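Local coordinates for protein 2-oxo-1,2-dihydroquinoline 8-monooxygenase, oxygenase component (Pseudomonas putida, PDB 1Z01) that probably hydroxylates 2-oxo-1,2-dihydroquinoline as the oxygenase component of a Rieske-type monooxygenase, passing electrons from a [2Fe-2S] cluster to a mononuclear iron, at residues R87-S92 / S104-G109; Q83-G88 / T134-Y139; W44-F49 / M147-V152. All coordinates share one frame; numbering follows the deposited sequence.

Contact 1 (R87-S92 / S104-G109). With FES (Fe2/s2 (inorganic) cluster), chain H.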
loop_
_atom_site.group_PDB
_atom_site.type_symbol
_atom_site.label_atom_id
_atom_site.label_comp_id
_atom_site.label_asym_id
_atom_site.label_seq_id
_atom_site.Cartn_x
_atom_site.Cartn_y
_atom_site.Cartn_z
ATOM N N ARG A 87 5.698 -0.129 -26.433
ATOM C CA ARG A 87 6.093 -0.589 -25.111
ATOM C C ARG A 87 5.202 -0.117 -23.958
ATOM O O ARG A 87 5.651 0.045 -22.822
ATOM C CB ARG A 87 7.574 -0.260 -24.878
ATOM C CG ARG A 87 8.462 -1.022 -25.871
ATOM C CD ARG A 87 9.930 -1.019 -25.505
ATOM N NE ARG A 87 10.202 -1.807 -24.306
ATOM C CZ ARG A 87 11.423 -2.119 -23.879
ATOM N NH1 ARG A 87 11.570 -2.835 -22.776
ATOM N NH2 ARG A 87 12.496 -1.731 -24.555
ATOM N N GLY A 88 3.931 0.092 -24.291
ATOM C CA GLY A 88 2.899 0.446 -23.327
ATOM C C GLY A 88 2.889 1.669 -22.430
ATOM O O GLY A 88 2.264 1.621 -21.364
ATOM N N VAL A 89 3.552 2.755 -22.815
ATOM C CA VAL A 89 3.518 3.943 -21.972
ATOM C C VAL A 89 2.221 4.686 -22.263
ATOM O O VAL A 89 1.566 4.429 -23.268
ATOM C CB VAL A 89 4.715 4.888 -22.248
ATOM C CG1 VAL A 89 6.019 4.130 -22.092
ATOM C CG2 VAL A 89 4.596 5.509 -23.626
ATOM N N ARG A 90 1.828 5.585 -21.370
ATOM C CA ARG A 90 0.625 6.358 -21.608
ATOM C C ARG A 90 1.004 7.535 -22.493
ATOM O O ARG A 90 1.939 8.283 -22.201
ATOM C CB ARG A 90 0.015 6.847 -20.295
ATOM C CG ARG A 90 -0.699 5.756 -19.533
ATOM C CD ARG A 90 -1.355 6.273 -18.276
ATOM N NE ARG A 90 -0.369 6.753 -17.321
ATOM C CZ ARG A 90 -0.577 6.810 -16.009
ATOM N NH1 ARG A 90 0.372 7.268 -15.217
ATOM N NH2 ARG A 90 -1.730 6.400 -15.489
ATOM N N LEU A 91 0.277 7.680 -23.592
ATOM C CA LEU A 91 0.519 8.755 -24.542
ATOM C C LEU A 91 0.237 10.116 -23.907
ATOM O O LEU A 91 0.831 11.121 -24.285
ATOM C CB LEU A 91 -0.376 8.565 -25.780
ATOM C CG LEU A 91 -0.217 7.245 -26.549
ATOM C CD1 LEU A 91 -1.358 7.082 -27.546
ATOM C CD2 LEU A 91 1.126 7.224 -27.267
ATOM N N SER A 92 -0.664 10.135 -22.928
ATOM C CA SER A 92 -1.060 11.374 -22.265
ATOM C C SER A 92 -0.091 11.955 -21.240
ATOM O O SER A 92 -0.253 13.097 -20.825
ATOM C CB SER A 92 -2.411 11.185 -21.581
ATOM O OG SER A 92 -2.314 10.235 -20.533
ATOM N N SER A 104 1.321 11.337 -31.234
ATOM C CA SER A 104 2.495 10.482 -31.176
ATOM C C SER A 104 2.894 10.132 -29.751
ATOM O O SER A 104 2.528 10.815 -28.793
ATOM C CB SER A 104 3.672 11.187 -31.855
ATOM O OG SER A 104 3.345 11.586 -33.177
ATOM N N CYS A 105 3.641 9.043 -29.627
ATOM C CA CYS A 105 4.146 8.608 -28.339
ATOM C C CYS A 105 5.447 9.376 -28.174
ATOM O O CYS A 105 6.325 9.320 -29.035
ATOM C CB CYS A 105 4.414 7.105 -28.346
ATOM S SG CYS A 105 5.111 6.487 -26.818
ATOM N N TRP A 106 5.554 10.105 -27.072
ATOM C CA TRP A 106 6.724 10.926 -26.754
ATOM C C TRP A 106 8.010 10.132 -26.514
ATOM O O TRP A 106 9.088 10.713 -26.420
ATOM C CB TRP A 106 6.424 11.737 -25.494
ATOM C CG TRP A 106 5.814 10.882 -24.408
ATOM C CD1 TRP A 106 4.485 10.617 -24.219
ATOM C CD2 TRP A 106 6.514 10.150 -23.399
ATOM N NE1 TRP A 106 4.318 9.766 -23.153
ATOM C CE2 TRP A 106 5.548 9.464 -22.631
ATOM C CE3 TRP A 106 7.868 10.003 -23.067
ATOM C CZ2 TRP A 106 5.892 8.646 -21.549
ATOM C CZ3 TRP A 106 8.210 9.188 -21.988
ATOM C CH2 TRP A 106 7.223 8.521 -21.245
ATOM N N TYR A 107 7.893 8.812 -26.419
ATOM C CA TYR A 107 9.051 7.961 -26.134
ATOM C C TYR A 107 9.864 7.547 -27.355
ATOM O O TYR A 107 11.027 7.938 -27.479
ATOM C CB TYR A 107 8.591 6.719 -25.358
ATOM C CG TYR A 107 9.633 6.098 -24.451
ATOM C CD1 TYR A 107 9.267 5.142 -23.501
ATOM C CD2 TYR A 107 10.977 6.449 -24.544
ATOM C CE1 TYR A 107 10.214 4.549 -22.667
ATOM C CE2 TYR A 107 11.934 5.861 -23.718
ATOM C CZ TYR A 107 11.546 4.911 -22.783
ATOM O OH TYR A 107 12.488 4.304 -21.976
ATOM N N HIS A 108 9.273 6.745 -28.241
ATOM C CA HIS A 108 9.989 6.307 -29.438
ATOM C C HIS A 108 9.329 6.767 -30.730
ATOM O O HIS A 108 9.700 6.322 -31.816
ATOM C CB HIS A 108 10.157 4.786 -29.467
ATOM C CG HIS A 108 10.781 4.223 -28.228
ATOM N ND1 HIS A 108 10.040 3.703 -27.186
ATOM C CD2 HIS A 108 12.079 4.110 -27.856
ATOM C CE1 HIS A 108 10.853 3.292 -26.229
ATOM N NE2 HIS A 108 12.095 3.528 -26.610
ATOM N N GLY A 109 8.336 7.641 -30.616
ATOM C CA GLY A 109 7.708 8.168 -31.814
ATOM C C GLY A 109 6.599 7.432 -32.539
ATOM O O GLY A 109 6.230 7.857 -33.633
HETATM FE FE1 FES H . 7.991 3.125 -27.735
HETATM FE FE2 FES H . 5.669 4.305 -27.411
HETATM S S1 FES H . 6.970 4.498 -29.156
HETATM S S2 FES H . 6.621 2.988 -25.955
HETATM O O HOH W 1 1.174 12.272 -26.930
#
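Val89 meets three consecutive residues of 104-109 through its two methyl groups, which divide the work. Val89 CG2 lies 3.4 Å from Cys105 SG and also reaches CZ2 of Trp106, approaching that ring at a slant, while Val89 CG1 comes to Tyr107 CD1 at 3.7 Å, at the ring edge and near its plane. Trp106 supplies the polar link: its NE1 donates to Arg90 O at 3.0 Å with an N-H...O angle of 165°, the oxygen only 8° out of the indole plane. Its chi1 of 47° places CG between the backbone N and the carbonyl carbon, and from there the pyrrole edge of the indole faces the Arg90 carbonyl. Leu91 completes the apolar side, its CD2 pressed tightly on Cys105 CB at 3.5 Å. A water donates to both Leu91 O and Ser104 O, bridging the two backbones. Replacing Trp106 by an alanine would probably leave Arg90 O without this donor and open a gap beside Val89. Cys105 SG binds FE2 at 2.3 Å alongside Cys84, and His108 ND1 binds FE1 with His86, the two-cysteine, two-histidine pattern of a Rieske centre. Val89 CG2 shields the Cys105 sulfur on one flank, whereas the weak N-H...S bond from Tyr107 N draws on its charge, which would be expected to raise the cluster potential.

Contact 2 (Q83-G88 / T134-Y139). With FES (Fe2/s2 (inorganic) cluster), chain H.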
loop_
_atom_site.group_PDB
_atom_site.type_symbol
_atom_site.label_atom_id
_atom_site.label_comp_id
_atom_site.label_asym_id
_atom_site.label_seq_id
_atom_site.Cartn_x
_atom_site.Cartn_y
_atom_site.Cartn_z
ATOM N N GLN A 83 -2.406 3.971 -24.414
ATOM C CA GLN A 83 -1.391 2.939 -24.285
ATOM C C GLN A 83 -0.724 2.742 -25.631
ATOM O O GLN A 83 -1.338 2.239 -26.579
ATOM C CB GLN A 83 -2.012 1.614 -23.841
ATOM C CG GLN A 83 -0.996 0.478 -23.683
ATOM C CD GLN A 83 -1.649 -0.881 -23.544
ATOM O OE1 GLN A 83 -2.324 -1.348 -24.459
ATOM N NE2 GLN A 83 -1.455 -1.522 -22.400
ATOM N N CYS A 84 0.535 3.147 -25.716
ATOM C CA CYS A 84 1.287 2.993 -26.946
ATOM C C CYS A 84 1.457 1.497 -27.142
ATOM O O CYS A 84 1.828 0.781 -26.210
ATOM C CB CYS A 84 2.655 3.657 -26.820
ATOM S SG CYS A 84 3.668 3.369 -28.270
ATOM N N LEU A 85 1.181 1.015 -28.345
ATOM C CA LEU A 85 1.308 -0.408 -28.607
ATOM C C LEU A 85 2.758 -0.883 -28.694
ATOM O O LEU A 85 3.004 -2.081 -28.735
ATOM C CB LEU A 85 0.528 -0.789 -29.877
ATOM C CG LEU A 85 0.880 -0.167 -31.230
ATOM C CD1 LEU A 85 2.121 -0.854 -31.806
ATOM C CD2 LEU A 85 -0.297 -0.327 -32.191
ATOM N N HIS A 86 3.721 0.038 -28.708
ATOM C CA HIS A 86 5.126 -0.374 -28.773
ATOM C C HIS A 86 5.527 -0.987 -27.438
ATOM O O HIS A 86 5.685 -2.209 -27.318
ATOM C CB HIS A 86 6.061 0.809 -29.053
ATOM C CG HIS A 86 7.511 0.426 -29.120
ATOM N ND1 HIS A 86 8.522 1.242 -28.658
ATOM C CD2 HIS A 86 8.121 -0.671 -29.633
ATOM C CE1 HIS A 86 9.692 0.669 -28.883
ATOM N NE2 HIS A 86 9.477 -0.494 -29.474
ATOM N N ARG A 87 5.698 -0.129 -26.433
ATOM C CA ARG A 87 6.093 -0.589 -25.111
ATOM C C ARG A 87 5.202 -0.117 -23.958
ATOM O O ARG A 87 5.651 0.045 -22.822
ATOM C CB ARG A 87 7.574 -0.260 -24.878
ATOM C CG ARG A 87 8.462 -1.022 -25.871
ATOM C CD ARG A 87 9.930 -1.019 -25.505
ATOM N NE ARG A 87 10.202 -1.807 -24.306
ATOM C CZ ARG A 87 11.423 -2.119 -23.879
ATOM N NH1 ARG A 87 11.570 -2.835 -22.776
ATOM N NH2 ARG A 87 12.496 -1.731 -24.555
ATOM N N GLY A 88 3.931 0.092 -24.291
ATOM C CA GLY A 88 2.899 0.446 -23.327
ATOM C C GLY A 88 2.889 1.669 -22.430
ATOM O O GLY A 88 2.264 1.621 -21.364
ATOM N N THR A 134 -1.212 -2.345 -37.708
ATOM C CA THR A 134 -1.914 -2.364 -36.433
ATOM C C THR A 134 -2.205 -0.939 -35.990
ATOM O O THR A 134 -1.910 0.015 -36.716
ATOM C CB THR A 134 -1.089 -3.104 -35.341
ATOM O OG1 THR A 134 -1.840 -3.159 -34.125
ATOM C CG2 THR A 134 0.232 -2.399 -35.077
ATOM N N GLY A 135 -2.795 -0.804 -34.805
ATOM C CA GLY A 135 -3.124 0.500 -34.254
ATOM C C GLY A 135 -3.773 0.359 -32.885
ATOM O O GLY A 135 -3.941 -0.753 -32.390
ATOM N N VAL A 136 -4.139 1.477 -32.263
ATOM C CA VAL A 136 -4.780 1.438 -30.948
ATOM C C VAL A 136 -6.288 1.610 -31.075
ATOM O O VAL A 136 -6.786 2.165 -32.048
ATOM C CB VAL A 136 -4.251 2.544 -30.012
ATOM C CG1 VAL A 136 -2.768 2.313 -29.685
ATOM C CG2 VAL A 136 -4.460 3.900 -30.656
ATOM N N THR A 137 -7.014 1.143 -30.072
ATOM C CA THR A 137 -8.464 1.232 -30.072
ATOM C C THR A 137 -8.971 2.673 -30.023
ATOM O O THR A 137 -8.388 3.526 -29.354
ATOM C CB THR A 137 -9.030 0.473 -28.865
ATOM O OG1 THR A 137 -8.512 -0.858 -28.878
ATOM C CG2 THR A 137 -10.552 0.433 -28.903
ATOM N N THR A 138 -10.061 2.941 -30.741
ATOM C CA THR A 138 -10.665 4.271 -30.740
ATOM C C THR A 138 -11.982 4.166 -29.980
ATOM O O THR A 138 -12.596 3.101 -29.927
ATOM C CB THR A 138 -10.977 4.798 -32.166
ATOM O OG1 THR A 138 -11.987 3.983 -32.767
ATOM C CG2 THR A 138 -9.730 4.790 -33.038
ATOM N N TYR A 139 -12.405 5.263 -29.370
ATOM C CA TYR A 139 -13.653 5.256 -28.621
ATOM C C TYR A 139 -14.566 6.370 -29.118
ATOM O O TYR A 139 -14.153 7.523 -29.219
ATOM C CB TYR A 139 -13.374 5.412 -27.118
ATOM C CG TYR A 139 -12.419 4.360 -26.595
ATOM C CD1 TYR A 139 -11.045 4.591 -26.563
ATOM C CD2 TYR A 139 -12.879 3.098 -26.228
ATOM C CE1 TYR A 139 -10.156 3.592 -26.189
ATOM C CE2 TYR A 139 -11.995 2.089 -25.855
ATOM C CZ TYR A 139 -10.637 2.344 -25.841
ATOM O OH TYR A 139 -9.759 1.341 -25.498
HETATM FE FE1 FES H . 7.991 3.125 -27.735
HETATM FE FE2 FES H . 5.669 4.305 -27.411
HETATM S S1 FES H . 6.970 4.498 -29.156
HETATM S S2 FES H . 6.621 2.988 -25.955
#
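Leu85 sits in the first cluster-binding loop of the Rieske fold, between the ligands Cys84 and His86 of the Cys-X-His motif, and its CD2 meets the approach to strand 138-144. The leucine and Thr134 point their ends at each other, with Leu85 CD2 3.6 Å from Thr134 CG2. The same methyl rests against CA of Gly135, the backbone itself forming the surface there, and more loosely against CG1 of Val136. Chi1 of Leu85 is 60°, which holds CG between its own N and carbonyl carbon; with chi2 at 78° the branch is folded so that CD2 leads into the contact. Thr134 has OG1 opposite its backbone N, leaving CG2 as the nearer branch to the leucine. The same CG1 of Val136 comes to 3.4 Å from Gln83 O, a carbon-to-carbonyl approach and not a hydrogen bond. No hydrogen bond crosses between the segments, which meet by van der Waals contact alone, burying 180 Å² in all. Phe110 and Phe112 of strand 110-113 also touch Leu85, so it packs between the ligand loop, that strand and the approach to strand 138-144.

On the far side of the loop, Cys84 and His86 turn to the metal: Cys84 SG binds FE2 at 2.4 Å and His86 ND1 binds FE1 at 2.2 Å. The His86 ring carries Arg87 CG over the centre of one face, while its NE2 bonds to Asp391 of the second subunit. Inside the loop, His86 N donates to Cys84 SG at 3.4 Å, with an N-H...S angle of 160°.

Contact 3 (W44-F49 / M147-V152)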
loop_
_atom_site.group_PDB
_atom_site.type_symbol
_atom_site.label_atom_id
_atom_site.label_comp_id
_atom_site.label_asym_id
_atom_site.label_seq_id
_atom_site.Cartn_x
_atom_site.Cartn_y
_atom_site.Cartn_z
ATOM N N TRP A 44 -21.849 4.036 -22.655
ATOM C CA TRP A 44 -21.471 5.444 -22.694
ATOM C C TRP A 44 -21.230 5.957 -21.284
ATOM O O TRP A 44 -22.013 5.674 -20.375
ATOM C CB TRP A 44 -22.576 6.309 -23.328
ATOM C CG TRP A 44 -22.703 6.183 -24.812
ATOM C CD1 TRP A 44 -23.566 5.376 -25.497
ATOM C CD2 TRP A 44 -21.948 6.893 -25.799
ATOM N NE1 TRP A 44 -23.398 5.542 -26.855
ATOM C CE2 TRP A 44 -22.410 6.467 -27.068
ATOM C CE3 TRP A 44 -20.923 7.852 -25.737
ATOM C CZ2 TRP A 44 -21.881 6.966 -28.264
ATOM C CZ3 TRP A 44 -20.397 8.347 -26.929
ATOM C CH2 TRP A 44 -20.879 7.901 -28.174
ATOM N N TYR A 45 -20.153 6.719 -21.112
ATOM C CA TYR A 45 -19.820 7.302 -19.813
ATOM C C TYR A 45 -19.346 8.746 -19.916
ATOM O O TYR A 45 -18.727 9.143 -20.907
ATOM C CB TYR A 45 -18.706 6.515 -19.118
ATOM C CG TYR A 45 -19.065 5.124 -18.664
ATOM C CD1 TYR A 45 -18.693 4.011 -19.414
ATOM C CD2 TYR A 45 -19.757 4.916 -17.464
ATOM C CE1 TYR A 45 -18.995 2.721 -18.984
ATOM C CE2 TYR A 45 -20.065 3.630 -17.024
ATOM C CZ TYR A 45 -19.680 2.542 -17.792
ATOM O OH TYR A 45 -19.976 1.268 -17.379
ATOM N N PRO A 46 -19.639 9.561 -18.894
ATOM C CA PRO A 46 -19.172 10.946 -18.964
ATOM C C PRO A 46 -17.669 10.858 -18.729
ATOM O O PRO A 46 -17.236 10.217 -17.767
ATOM C CB PRO A 46 -19.901 11.615 -17.802
ATOM C CG PRO A 46 -20.070 10.496 -16.818
ATOM C CD PRO A 46 -20.476 9.343 -17.701
ATOM N N ALA A 47 -16.875 11.477 -19.603
ATOM C CA ALA A 47 -15.415 11.430 -19.477
ATOM C C ALA A 47 -14.810 12.682 -18.854
ATOM O O ALA A 47 -14.033 12.606 -17.895
ATOM C CB ALA A 47 -14.781 11.194 -20.851
ATOM N N LEU A 48 -15.161 13.834 -19.416
ATOM C CA LEU A 48 -14.661 15.115 -18.943
ATOM C C LEU A 48 -15.710 16.173 -19.228
ATOM O O LEU A 48 -16.620 15.950 -20.032
ATOM C CB LEU A 48 -13.380 15.493 -19.698
ATOM C CG LEU A 48 -12.115 14.671 -19.469
ATOM C CD1 LEU A 48 -11.085 15.032 -20.512
ATOM C CD2 LEU A 48 -11.581 14.934 -18.069
ATOM N N PHE A 49 -15.602 17.311 -18.550
ATOM C CA PHE A 49 -16.511 18.414 -18.820
ATOM C C PHE A 49 -15.803 19.110 -19.969
ATOM O O PHE A 49 -14.581 19.051 -20.058
ATOM C CB PHE A 49 -16.593 19.384 -17.639
ATOM C CG PHE A 49 -17.496 18.930 -16.522
ATOM C CD1 PHE A 49 -16.971 18.636 -15.265
ATOM C CD2 PHE A 49 -18.870 18.831 -16.717
ATOM C CE1 PHE A 49 -17.802 18.255 -14.218
ATOM C CE2 PHE A 49 -19.712 18.451 -15.675
ATOM C CZ PHE A 49 -19.177 18.162 -14.422
ATOM N N MET A 147 -20.657 18.592 -21.687
ATOM C CA MET A 147 -20.152 17.293 -21.271
ATOM C C MET A 147 -19.636 16.435 -22.405
ATOM O O MET A 147 -20.266 16.325 -23.462
ATOM C CB MET A 147 -21.236 16.535 -20.510
ATOM C CG MET A 147 -21.529 17.147 -19.164
ATOM S SD MET A 147 -22.710 16.198 -18.235
ATOM C CE MET A 147 -21.652 14.841 -17.702
ATOM N N ILE A 148 -18.474 15.822 -22.177
ATOM C CA ILE A 148 -17.861 14.948 -23.171
ATOM C C ILE A 148 -18.114 13.497 -22.781
ATOM O O ILE A 148 -17.547 13.015 -21.809
ATOM C CB ILE A 148 -16.335 15.176 -23.251
ATOM C CG1 ILE A 148 -16.051 16.591 -23.754
ATOM C CG2 ILE A 148 -15.694 14.145 -24.178
ATOM C CD1 ILE A 148 -14.586 16.979 -23.699
ATOM N N PHE A 149 -18.978 12.813 -23.528
ATOM C CA PHE A 149 -19.263 11.411 -23.245
ATOM C C PHE A 149 -18.413 10.536 -24.153
ATOM O O PHE A 149 -18.134 10.896 -25.309
ATOM C CB PHE A 149 -20.741 11.067 -23.465
ATOM C CG PHE A 149 -21.665 11.671 -22.450
ATOM C CD1 PHE A 149 -22.178 12.953 -22.628
ATOM C CD2 PHE A 149 -22.016 10.966 -21.307
ATOM C CE1 PHE A 149 -23.027 13.517 -21.682
ATOM C CE2 PHE A 149 -22.864 11.526 -20.357
ATOM C CZ PHE A 149 -23.370 12.804 -20.546
ATOM N N VAL A 150 -18.010 9.384 -23.623
ATOM C CA VAL A 150 -17.190 8.441 -24.369
ATOM C C VAL A 150 -17.780 7.040 -24.296
ATOM O O VAL A 150 -18.203 6.583 -23.230
ATOM C CB VAL A 150 -15.746 8.410 -23.813
ATOM C CG1 VAL A 150 -14.894 7.409 -24.598
ATOM C CG2 VAL A 150 -15.137 9.792 -23.901
ATOM N N PHE A 151 -17.830 6.359 -25.436
ATOM C CA PHE A 151 -18.349 5.003 -25.457
ATOM C C PHE A 151 -17.157 4.092 -25.191
ATOM O O PHE A 151 -16.370 3.818 -26.095
ATOM C CB PHE A 151 -18.971 4.658 -26.816
ATOM C CG PHE A 151 -19.675 3.331 -26.831
ATOM C CD1 PHE A 151 -20.864 3.154 -26.127
ATOM C CD2 PHE A 151 -19.135 2.246 -27.511
ATOM C CE1 PHE A 151 -21.505 1.915 -26.101
ATOM C CE2 PHE A 151 -19.771 0.995 -27.489
ATOM C CZ PHE A 151 -20.954 0.832 -26.785
ATOM N N VAL A 152 -17.016 3.657 -23.939
ATOM C CA VAL A 152 -15.926 2.773 -23.545
ATOM C C VAL A 152 -16.287 1.355 -23.960
ATOM O O VAL A 152 -17.208 0.740 -23.420
ATOM C CB VAL A 152 -15.679 2.828 -22.021
ATOM C CG1 VAL A 152 -14.484 1.970 -21.655
ATOM C CG2 VAL A 152 -15.433 4.259 -21.592
#
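Tyr45 and Val150 form a hydrogen-bonded antiparallel pair: Val150 N donates to Tyr45 O at 2.8 Å, in the carbonyl plane, and Tyr45 N returns a bond to Val150 O. Further along, Ile148 O accepts Ala47 N at 2.8 Å and, weakly, Leu48 N at 3.5 Å, while Ile148 N bonds back to Leu48 O. Two residues thus oppose one, which shifts the register after Pro46. Beside this, Ala47 CB is pressed to 3.4 Å from Val150 CG2, a close methyl-to-methyl approach.

The packing grows outward from this backbone. Phe151 CB stands 3.7 Å from the centroid of the Trp44 six-membered ring, only 3° off its normal, a CH-pi contact. The phenyl edge then turns to the face of the indole five-membered ring, their planes at 58°. With chi1 at -173°, Phe151 sends its ring across the indole. Pro46 CB lies 3.7 Å from Met147 CE and also touches the Phe149 ring, and Met147 CG runs alongside Phe49.

Strand 43-49 is an outermost strand, within this chain, of the antiparallel sheet of the Rieske domain, paired with 147-152 and interrupted by a classic beta bulge.

How the contacts relate
Contacts 1 and 2 lie about 9 Å apart, centre to centre, and share the first ligand loop: contact 1 joins it to the second ligand loop, contact 2 backs it with the approach to strand 138-144. Val89 O probably accepts a hydrogen bond from Cys84 N. Arg87, common to both, forms a salt bridge with Glu214 of the second subunit, an interface position consistent with electron transfer between subunits, as in related Rieske oxygenases. Contact 3, its centre about 23 Å from that of contact 1 and about 20 Å from that of contact 2, encloses both: 44-49 comes first and 147-152 last. Neighbouring strands 138-144 and 147-152 link contacts 2 and 3, with Tyr139 packing on Val150.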